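Local coordinates for protein yojF (Bacillus subtilis, PDB 1NJH), which is of unknown function, belongs to the DUF1806 family and assembles as a pair of subunits whose beta-sheets join into one across the interface, at residues E76-T88 with M97-L110. Sequence-based numbering, arbitrary orientation.
Sequences EGWIYAEGLTEYT and MAGHLPGGKLAISL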
loop_
_atom_site.group_PDB
_atom_site.type_symbol
_atom_site.label_atom_id
_atom_site.label_comp_id
_atom_site.label_asym_id
_atom_site.label_seq_id
_atom_site.Cartn_x
_atom_site.Cartn_y
_atom_site.Cartn_z
ATOM N N GLU A 76 -5.960 13.445 -3.928
ATOM C CA GLU A 76 -6.619 13.654 -2.645
ATOM C C GLU A 76 -6.153 12.720 -1.546
ATOM O O GLU A 76 -6.878 12.459 -0.585
ATOM C CB GLU A 76 -8.144 13.587 -2.807
ATOM C CG GLU A 76 -8.683 12.443 -3.629
ATOM C CD GLU A 76 -10.132 12.685 -4.057
ATOM O OE1 GLU A 76 -10.905 13.260 -3.260
ATOM O OE2 GLU A 76 -10.500 12.285 -5.183
ATOM N N GLY A 77 -4.917 12.247 -1.682
ATOM C CA GLY A 77 -4.352 11.345 -0.705
ATOM C C GLY A 77 -2.840 11.386 -0.621
ATOM O O GLY A 77 -2.195 12.379 -0.992
ATOM N N TRP A 78 -2.267 10.296 -0.124
ATOM C CA TRP A 78 -0.829 10.191 0.051
ATOM C C TRP A 78 -0.317 8.788 -0.194
ATOM O O TRP A 78 -1.044 7.821 0.009
ATOM C CB TRP A 78 -0.438 10.519 1.492
ATOM C CG TRP A 78 -1.028 11.758 2.062
ATOM C CD1 TRP A 78 -2.336 11.974 2.385
ATOM C CD2 TRP A 78 -0.326 12.950 2.390
ATOM N NE1 TRP A 78 -2.493 13.240 2.899
ATOM C CE2 TRP A 78 -1.270 13.861 2.912
ATOM C CE3 TRP A 78 1.014 13.342 2.296
ATOM C CZ2 TRP A 78 -0.916 15.143 3.339
ATOM C CZ3 TRP A 78 1.370 14.620 2.723
ATOM C CH2 TRP A 78 0.404 15.504 3.238
ATOM N N ILE A 79 0.942 8.697 -0.626
ATOM C CA ILE A 79 1.617 7.419 -0.800
ATOM C C ILE A 79 2.933 7.649 -0.077
ATOM O O ILE A 79 3.648 8.637 -0.326
ATOM C CB ILE A 79 1.864 7.080 -2.267
ATOM C CG1 ILE A 79 0.531 6.826 -2.958
ATOM C CG2 ILE A 79 2.811 5.872 -2.360
ATOM C CD1 ILE A 79 0.665 6.487 -4.428
ATOM N N TYR A 80 3.242 6.760 0.856
ATOM C CA TYR A 80 4.437 6.907 1.660
ATOM C C TYR A 80 5.128 5.563 1.888
ATOM O O TYR A 80 4.470 4.543 2.108
ATOM C CB TYR A 80 4.020 7.535 2.988
ATOM C CG TYR A 80 5.105 7.671 4.011
ATOM C CD1 TYR A 80 6.009 8.732 3.969
ATOM C CD2 TYR A 80 5.214 6.750 5.047
ATOM C CE1 TYR A 80 6.996 8.866 4.943
ATOM C CE2 TYR A 80 6.192 6.875 6.023
ATOM C CZ TYR A 80 7.079 7.931 5.967
ATOM O OH TYR A 80 8.050 8.038 6.948
ATOM N N ALA A 81 6.458 5.564 1.798
ATOM C CA ALA A 81 7.253 4.351 1.996
ATOM C C ALA A 81 8.514 4.722 2.776
ATOM O O ALA A 81 9.214 5.671 2.418
ATOM C CB ALA A 81 7.643 3.730 0.648
ATOM N N GLU A 82 8.799 3.967 3.830
ATOM C CA GLU A 82 9.997 4.199 4.650
ATOM C C GLU A 82 10.889 2.959 4.606
ATOM O O GLU A 82 10.399 1.846 4.428
ATOM C CB GLU A 82 9.590 4.481 6.100
ATOM C CG GLU A 82 10.701 4.306 7.145
ATOM C CD GLU A 82 11.764 5.392 7.085
ATOM O OE1 GLU A 82 12.649 5.335 6.198
ATOM O OE2 GLU A 82 11.707 6.312 7.929
ATOM N N GLY A 83 12.195 3.157 4.766
ATOM C CA GLY A 83 13.125 2.041 4.757
ATOM C C GLY A 83 13.748 1.745 3.410
ATOM O O GLY A 83 14.316 0.672 3.221
ATOM N N LEU A 84 13.646 2.682 2.475
ATOM C CA LEU A 84 14.218 2.491 1.143
ATOM C C LEU A 84 15.732 2.707 1.169
ATOM O O LEU A 84 16.214 3.693 1.734
ATOM C CB LEU A 84 13.571 3.470 0.166
ATOM C CG LEU A 84 12.051 3.269 0.026
ATOM C CD1 LEU A 84 11.479 4.412 -0.797
ATOM C CD2 LEU A 84 11.728 1.913 -0.631
ATOM N N THR A 85 16.477 1.795 0.551
ATOM C CA THR A 85 17.939 1.913 0.523
ATOM C C THR A 85 18.558 1.811 -0.863
ATOM O O THR A 85 19.677 2.292 -1.082
ATOM C CB THR A 85 18.611 0.830 1.399
ATOM O OG1 THR A 85 18.268 -0.466 0.897
ATOM C CG2 THR A 85 18.175 0.957 2.851
ATOM N N GLU A 86 17.851 1.184 -1.800
ATOM C CA GLU A 86 18.381 1.017 -3.147
ATOM C C GLU A 86 17.388 1.389 -4.234
ATOM O O GLU A 86 16.184 1.507 -3.982
ATOM C CB GLU A 86 18.850 -0.424 -3.334
ATOM C CG GLU A 86 17.769 -1.460 -3.109
ATOM C CD GLU A 86 18.322 -2.870 -3.056
ATOM O OE1 GLU A 86 17.523 -3.824 -3.188
ATOM O OE2 GLU A 86 19.551 -3.021 -2.876
ATOM N N TYR A 87 17.891 1.569 -5.450
ATOM C CA TYR A 87 17.037 1.955 -6.562
ATOM C C TYR A 87 17.735 1.829 -7.904
ATOM O O TYR A 87 18.914 1.484 -7.988
ATOM C CB TYR A 87 16.621 3.424 -6.413
ATOM C CG TYR A 87 17.667 4.408 -6.929
ATOM C CD1 TYR A 87 17.392 5.243 -8.012
ATOM C CD2 TYR A 87 18.929 4.487 -6.345
ATOM C CE1 TYR A 87 18.354 6.132 -8.503
ATOM C CE2 TYR A 87 19.898 5.376 -6.826
ATOM C CZ TYR A 87 19.604 6.192 -7.902
ATOM O OH TYR A 87 20.558 7.071 -8.379
ATOM N N THR A 88 16.976 2.150 -8.945
ATOM C CA THR A 88 17.467 2.197 -10.311
ATOM C C THR A 88 16.333 2.698 -11.175
ATOM O O THR A 88 15.186 2.780 -10.738
ATOM C CB THR A 88 17.898 0.828 -10.860
ATOM O OG1 THR A 88 18.635 1.030 -12.079
ATOM C CG2 THR A 88 16.679 -0.033 -11.184
HETATM N N MSE A 97 12.377 1.298 -6.484
HETATM C CA MSE A 97 13.055 1.517 -5.217
HETATM C C MSE A 97 12.731 0.384 -4.254
HETATM O O MSE A 97 11.660 -0.226 -4.321
HETATM C CB MSE A 97 12.622 2.856 -4.618
HETATM C CG MSE A 97 13.006 4.029 -5.475
HETATM SE SE MSE A 97 12.106 5.623 -4.877
HETATM C CE MSE A 97 10.335 5.230 -5.592
ATOM N N ALA A 98 13.659 0.098 -3.349
ATOM C CA ALA A 98 13.434 -0.982 -2.401
ATOM C C ALA A 98 14.322 -0.890 -1.180
ATOM O O ALA A 98 15.312 -0.150 -1.161
ATOM C CB ALA A 98 13.652 -2.329 -3.097
ATOM N N GLY A 99 13.955 -1.649 -0.157
ATOM C CA GLY A 99 14.725 -1.690 1.065
ATOM C C GLY A 99 14.545 -3.052 1.697
ATOM O O GLY A 99 13.518 -3.691 1.507
ATOM N N HIS A 100 15.557 -3.532 2.408
ATOM C CA HIS A 100 15.443 -4.822 3.077
ATOM C C HIS A 100 16.227 -4.792 4.377
ATOM O O HIS A 100 17.410 -4.467 4.385
ATOM C CB HIS A 100 15.968 -5.963 2.203
ATOM C CG HIS A 100 15.893 -7.303 2.870
ATOM N ND1 HIS A 100 16.988 -8.126 3.022
ATOM C CD2 HIS A 100 14.855 -7.948 3.455
ATOM C CE1 HIS A 100 16.629 -9.219 3.672
ATOM N NE2 HIS A 100 15.340 -9.135 3.948
ATOM N N LEU A 101 15.552 -5.110 5.474
ATOM C CA LEU A 101 16.183 -5.138 6.785
ATOM C C LEU A 101 16.327 -6.598 7.164
ATOM O O LEU A 101 15.364 -7.225 7.613
ATOM C CB LEU A 101 15.316 -4.425 7.823
ATOM C CG LEU A 101 15.087 -2.920 7.674
ATOM C CD1 LEU A 101 14.295 -2.424 8.873
ATOM C CD2 LEU A 101 16.415 -2.194 7.586
ATOM N N PRO A 102 17.530 -7.166 6.977
ATOM C CA PRO A 102 17.778 -8.572 7.302
ATOM C C PRO A 102 17.536 -8.908 8.768
ATOM O O PRO A 102 17.128 -10.021 9.096
ATOM C CB PRO A 102 19.233 -8.771 6.881
ATOM C CG PRO A 102 19.832 -7.426 7.104
ATOM C CD PRO A 102 18.775 -6.502 6.546
ATOM N N GLY A 103 17.768 -7.932 9.640
ATOM C CA GLY A 103 17.582 -8.148 11.062
ATOM C C GLY A 103 16.121 -8.267 11.435
ATOM O O GLY A 103 15.703 -9.229 12.086
ATOM N N GLY A 104 15.339 -7.277 11.020
ATOM C CA GLY A 104 13.921 -7.289 11.309
ATOM C C GLY A 104 13.159 -8.163 10.337
ATOM O O GLY A 104 11.981 -8.425 10.535
ATOM N N LYS A 105 13.823 -8.629 9.286
ATOM C CA LYS A 105 13.152 -9.470 8.304
ATOM C C LYS A 105 11.967 -8.701 7.726
ATOM O O LYS A 105 10.833 -9.181 7.737
ATOM C CB LYS A 105 12.656 -10.765 8.956
ATOM C CG LYS A 105 13.740 -11.798 9.227
ATOM C CD LYS A 105 14.176 -12.478 7.937
ATOM C CE LYS A 105 15.109 -13.651 8.213
ATOM N NZ LYS A 105 15.417 -14.433 6.976
ATOM N N LEU A 106 12.234 -7.497 7.235
ATOM C CA LEU A 106 11.189 -6.671 6.650
ATOM C C LEU A 106 11.697 -6.148 5.315
ATOM O O LEU A 106 12.854 -5.757 5.194
ATOM C CB LEU A 106 10.864 -5.497 7.570
ATOM C CG LEU A 106 9.412 -5.011 7.636
ATOM C CD1 LEU A 106 9.401 -3.645 8.311
ATOM C CD2 LEU A 106 8.796 -4.914 6.249
ATOM N N ALA A 107 10.836 -6.154 4.307
ATOM C CA ALA A 107 11.231 -5.662 3.003
ATOM C C ALA A 107 10.152 -4.759 2.448
ATOM O O ALA A 107 8.958 -4.917 2.756
ATOM C CB ALA A 107 11.478 -6.824 2.042
ATOM N N ILE A 108 10.579 -3.813 1.626
ATOM C CA ILE A 108 9.649 -2.882 1.025
ATOM C C ILE A 108 10.055 -2.554 -0.393
ATOM O O ILE A 108 11.238 -2.559 -0.743
ATOM C CB ILE A 108 9.556 -1.587 1.847
ATOM C CG1 ILE A 108 8.536 -0.646 1.205
ATOM C CG2 ILE A 108 10.943 -0.939 1.956
ATOM C CD1 ILE A 108 8.047 0.426 2.127
ATOM N N SER A 109 9.051 -2.272 -1.214
ATOM C CA SER A 109 9.264 -1.942 -2.608
ATOM C C SER A 109 8.274 -0.875 -3.039
ATOM O O SER A 109 7.088 -0.976 -2.730
ATOM C CB SER A 109 9.081 -3.204 -3.471
ATOM O OG SER A 109 9.054 -2.889 -4.850
ATOM N N LEU A 110 8.779 0.168 -3.704
ATOM C CA LEU A 110 7.936 1.240 -4.248
ATOM C C LEU A 110 8.453 1.434 -5.661
ATOM O O LEU A 110 9.646 1.703 -5.865
ATOM C CB LEU A 110 8.056 2.553 -3.452
ATOM C CG LEU A 110 7.265 3.728 -4.070
ATOM C CD1 LEU A 110 5.762 3.437 -4.104
ATOM C CD2 LEU A 110 7.546 5.021 -3.265
#
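Ile108 reaches out of strand 106-110 to meet Ala81 and Leu84, and shows how strand 78-89 of a curled antiparallel sheet, bent by bulges, pairs with strand 97-101 through its far end while 78-84 crosses 106-110 at 114°. CG1 anti to the backbone N (chi1 -178°) and an extended chi2 carry CD1 to 3.6 Å from Ala81 CB, while CG2 sits 3.9 Å from Leu84 CD2. Cutting this side chain back to an alanine removes CG2 and CD1 and is likely to open a gap beside Ala81 CB and Leu84 CD2. Leu110 extends the apolar layer, its CD2 4.1 Å from Ala81 CB and its CD1 near Ile79 CG2; Ile26 of strand 24-32 touches both residues. Past Leu84, whose CD2 also approaches Met97 CB, Tyr87 CB packs 3.8 Å from Met97 CG, and Val12 of helix 9-18 touches both. At the bend, Gly83 O meets Gly99 CA of the partner strand in a CA-H...O contact of 3.2 Å. Beyond it, Thr85 and Glu86 both face Ala98 in a classic beta bulge, and Ala98 N returns a hydrogen bond to Glu86 O. Ala98 O accepts two hydrogen bonds, from Thr85 N at 2.8 Å, tilted 30° from the carbonyl plane, and from Glu86 N at 2.9 Å, almost in line with the C=O bond.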